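Local coordinates for replicase polyprotein 1a (Avian infectious bronchitis virus, PDB 3LD1) that is of unclear function but belongs to nsp2, a product of the coronavirus replicase polyprotein, at residues 243-248 and 253-258. The protein carries 3 engineered substitutions. Numbering follows the deposited sequence.
Sequences EELPNG and KIFTTF. Engineered in segment 253-258: Phe258 (natural residue Leu).
The ammonium group of Lys253 is gripped by three carbonyl-type oxygens of 243-248: NZ donates to Asn247 OD1 at 2.7 Å, to Leu245 O at 2.9 Å and to Glu243 O at 3.1 Å. NZ is tilted by 26-30° from the plane of each of the three carbonyls. Asn247 CG is turned beside its own backbone N (chi1 -77°), which brings OD1 back to the amine although its CB points away from the strand. The lysine chain bends once at chi2 (-62°) and then runs extended to NZ, its CD passing 3.5 Å from Leu245 O. The carboxylate of Glu243 stays near but does not touch, OE1 lying 5.1 Å from NZ; its charge may still favour the ammonium form. Glu243 closes helix 232-243, so the lysine ties the helix exit to strand 253-255, an outermost strand of a four-stranded antiparallel sheet. On that strand Ile254 N donates to Pro246 O at 2.8 Å, and a single bridge pairs Asn247 with Lys253. Lys253 also pairs by backbone with Phe260, on the next strand of a beta hairpin whose type II' turn runs from Phe255 to the engineered Phe258. Leu245 CD2 packs on Phe255 CB at 3.8 Å, while Ile254 CG1 lies against the CA of Gly248.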
loop_
_atom_site.group_PDB
_atom_site.type_symbol
_atom_site.label_atom_id
_atom_site.label_comp_id
_atom_site.label_asym_id
_atom_site.label_seq_id
_atom_site.Cartn_x
_atom_site.Cartn_y
_atom_site.Cartn_z
ATOM N N GLU A 243 17.036 3.290 -11.516
ATOM C CA GLU A 243 17.938 2.547 -12.336
ATOM C C GLU A 243 18.694 3.480 -13.298
ATOM O O GLU A 243 19.908 3.556 -13.261
ATOM C CB GLU A 243 17.137 1.524 -13.127
ATOM C CG GLU A 243 17.994 0.560 -13.875
ATOM C CD GLU A 243 18.865 -0.290 -12.935
ATOM O OE1 GLU A 243 19.120 0.148 -11.776
ATOM O OE2 GLU A 243 19.287 -1.403 -13.366
ATOM N N GLU A 244 17.967 4.210 -14.120
ATOM C CA GLU A 244 18.539 5.013 -15.190
ATOM C C GLU A 244 19.180 6.306 -14.699
ATOM O O GLU A 244 19.556 7.193 -15.483
ATOM C CB GLU A 244 17.412 5.341 -16.181
ATOM C CG GLU A 244 17.091 4.123 -17.066
ATOM C CD GLU A 244 15.616 3.985 -17.435
ATOM O OE1 GLU A 244 14.810 4.987 -17.389
ATOM O OE2 GLU A 244 15.294 2.818 -17.780
ATOM N N LEU A 245 19.275 6.437 -13.396
ATOM C CA LEU A 245 19.706 7.700 -12.864
ATOM C C LEU A 245 21.263 7.651 -12.797
ATOM O O LEU A 245 21.866 6.522 -12.755
ATOM C CB LEU A 245 18.981 7.920 -11.539
ATOM C CG LEU A 245 18.323 9.280 -11.193
ATOM C CD1 LEU A 245 17.698 10.072 -12.302
ATOM C CD2 LEU A 245 17.323 9.176 -10.012
ATOM N N PRO A 246 21.918 8.833 -12.850
ATOM C CA PRO A 246 23.412 8.867 -12.901
ATOM C C PRO A 246 24.045 8.446 -11.573
ATOM O O PRO A 246 23.557 8.871 -10.514
ATOM C CB PRO A 246 23.770 10.349 -13.175
ATOM C CG PRO A 246 22.424 11.196 -13.083
ATOM C CD PRO A 246 21.276 10.181 -12.832
ATOM N N ASN A 247 25.083 7.598 -11.620
ATOM C CA ASN A 247 25.907 7.279 -10.455
ATOM C C ASN A 247 26.779 8.438 -9.928
ATOM O O ASN A 247 27.249 9.267 -10.700
ATOM C CB ASN A 247 26.768 6.095 -10.789
ATOM C CG ASN A 247 25.993 4.777 -10.747
ATOM O OD1 ASN A 247 24.795 4.752 -10.485
ATOM N ND2 ASN A 247 26.702 3.660 -10.967
ATOM N N GLY A 248 26.985 8.504 -8.610
ATOM C CA GLY A 248 27.515 9.711 -7.934
ATOM C C GLY A 248 28.453 9.320 -6.790
ATOM O O GLY A 248 28.981 8.184 -6.730
ATOM N N LYS A 253 22.840 7.205 -6.315
ATOM C CA LYS A 253 22.137 7.588 -7.500
ATOM C C LYS A 253 21.800 9.023 -7.368
ATOM O O LYS A 253 21.245 9.400 -6.348
ATOM C CB LYS A 253 20.837 6.756 -7.602
ATOM C CG LYS A 253 21.065 5.350 -8.035
ATOM C CD LYS A 253 21.693 5.325 -9.450
ATOM C CE LYS A 253 21.921 3.856 -9.968
ATOM N NZ LYS A 253 22.374 3.998 -11.397
ATOM N N ILE A 254 22.034 9.855 -8.385
ATOM C CA ILE A 254 21.777 11.293 -8.166
ATOM C C ILE A 254 20.507 11.813 -8.800
ATOM O O ILE A 254 20.187 11.544 -9.947
ATOM C CB ILE A 254 22.964 12.208 -8.610
ATOM C CG1 ILE A 254 24.332 11.679 -8.093
ATOM C CG2 ILE A 254 22.696 13.661 -8.209
ATOM C CD1 ILE A 254 24.556 11.685 -6.550
ATOM N N PHE A 255 19.769 12.592 -8.040
ATOM C CA PHE A 255 18.627 13.267 -8.579
ATOM C C PHE A 255 18.626 14.544 -7.848
ATOM O O PHE A 255 18.492 14.514 -6.591
ATOM C CB PHE A 255 17.333 12.534 -8.215
ATOM C CG PHE A 255 16.094 13.247 -8.699
ATOM C CD1 PHE A 255 15.690 13.133 -10.039
ATOM C CD2 PHE A 255 15.357 14.048 -7.840
ATOM C CE1 PHE A 255 14.554 13.806 -10.498
ATOM C CE2 PHE A 255 14.205 14.730 -8.278
ATOM C CZ PHE A 255 13.793 14.614 -9.606
ATOM N N THR A 256 18.818 15.657 -8.561
ATOM C CA THR A 256 18.552 16.946 -7.888
ATOM C C THR A 256 19.506 17.257 -6.649
ATOM O O THR A 256 20.680 16.962 -6.679
ATOM C CB THR A 256 17.112 16.795 -7.581
ATOM O OG1 THR A 256 16.451 16.995 -8.828
ATOM C CG2 THR A 256 16.572 17.714 -6.545
ATOM N N THR A 257 18.990 17.843 -5.575
ATOM C CA THR A 257 19.722 18.055 -4.327
ATOM C C THR A 257 19.806 16.745 -3.454
ATOM O O THR A 257 20.100 16.797 -2.236
ATOM C CB THR A 257 19.048 19.209 -3.534
ATOM O OG1 THR A 257 17.615 19.055 -3.542
ATOM C CG2 THR A 257 19.389 20.598 -4.149
ATOM N N PHE A 258 19.557 15.575 -4.057
ATOM C CA PHE A 258 19.387 14.360 -3.272
ATOM C C PHE A 258 20.317 13.291 -3.716
ATOM O O PHE A 258 20.661 13.268 -4.891
ATOM C CB PHE A 258 17.942 13.812 -3.366
ATOM C CG PHE A 258 16.926 14.699 -2.730
ATOM C CD1 PHE A 258 16.113 15.514 -3.512
ATOM C CD2 PHE A 258 16.789 14.730 -1.347
ATOM C CE1 PHE A 258 15.170 16.366 -2.937
ATOM C CE2 PHE A 258 15.869 15.571 -0.736
ATOM C CZ PHE A 258 15.058 16.408 -1.523
#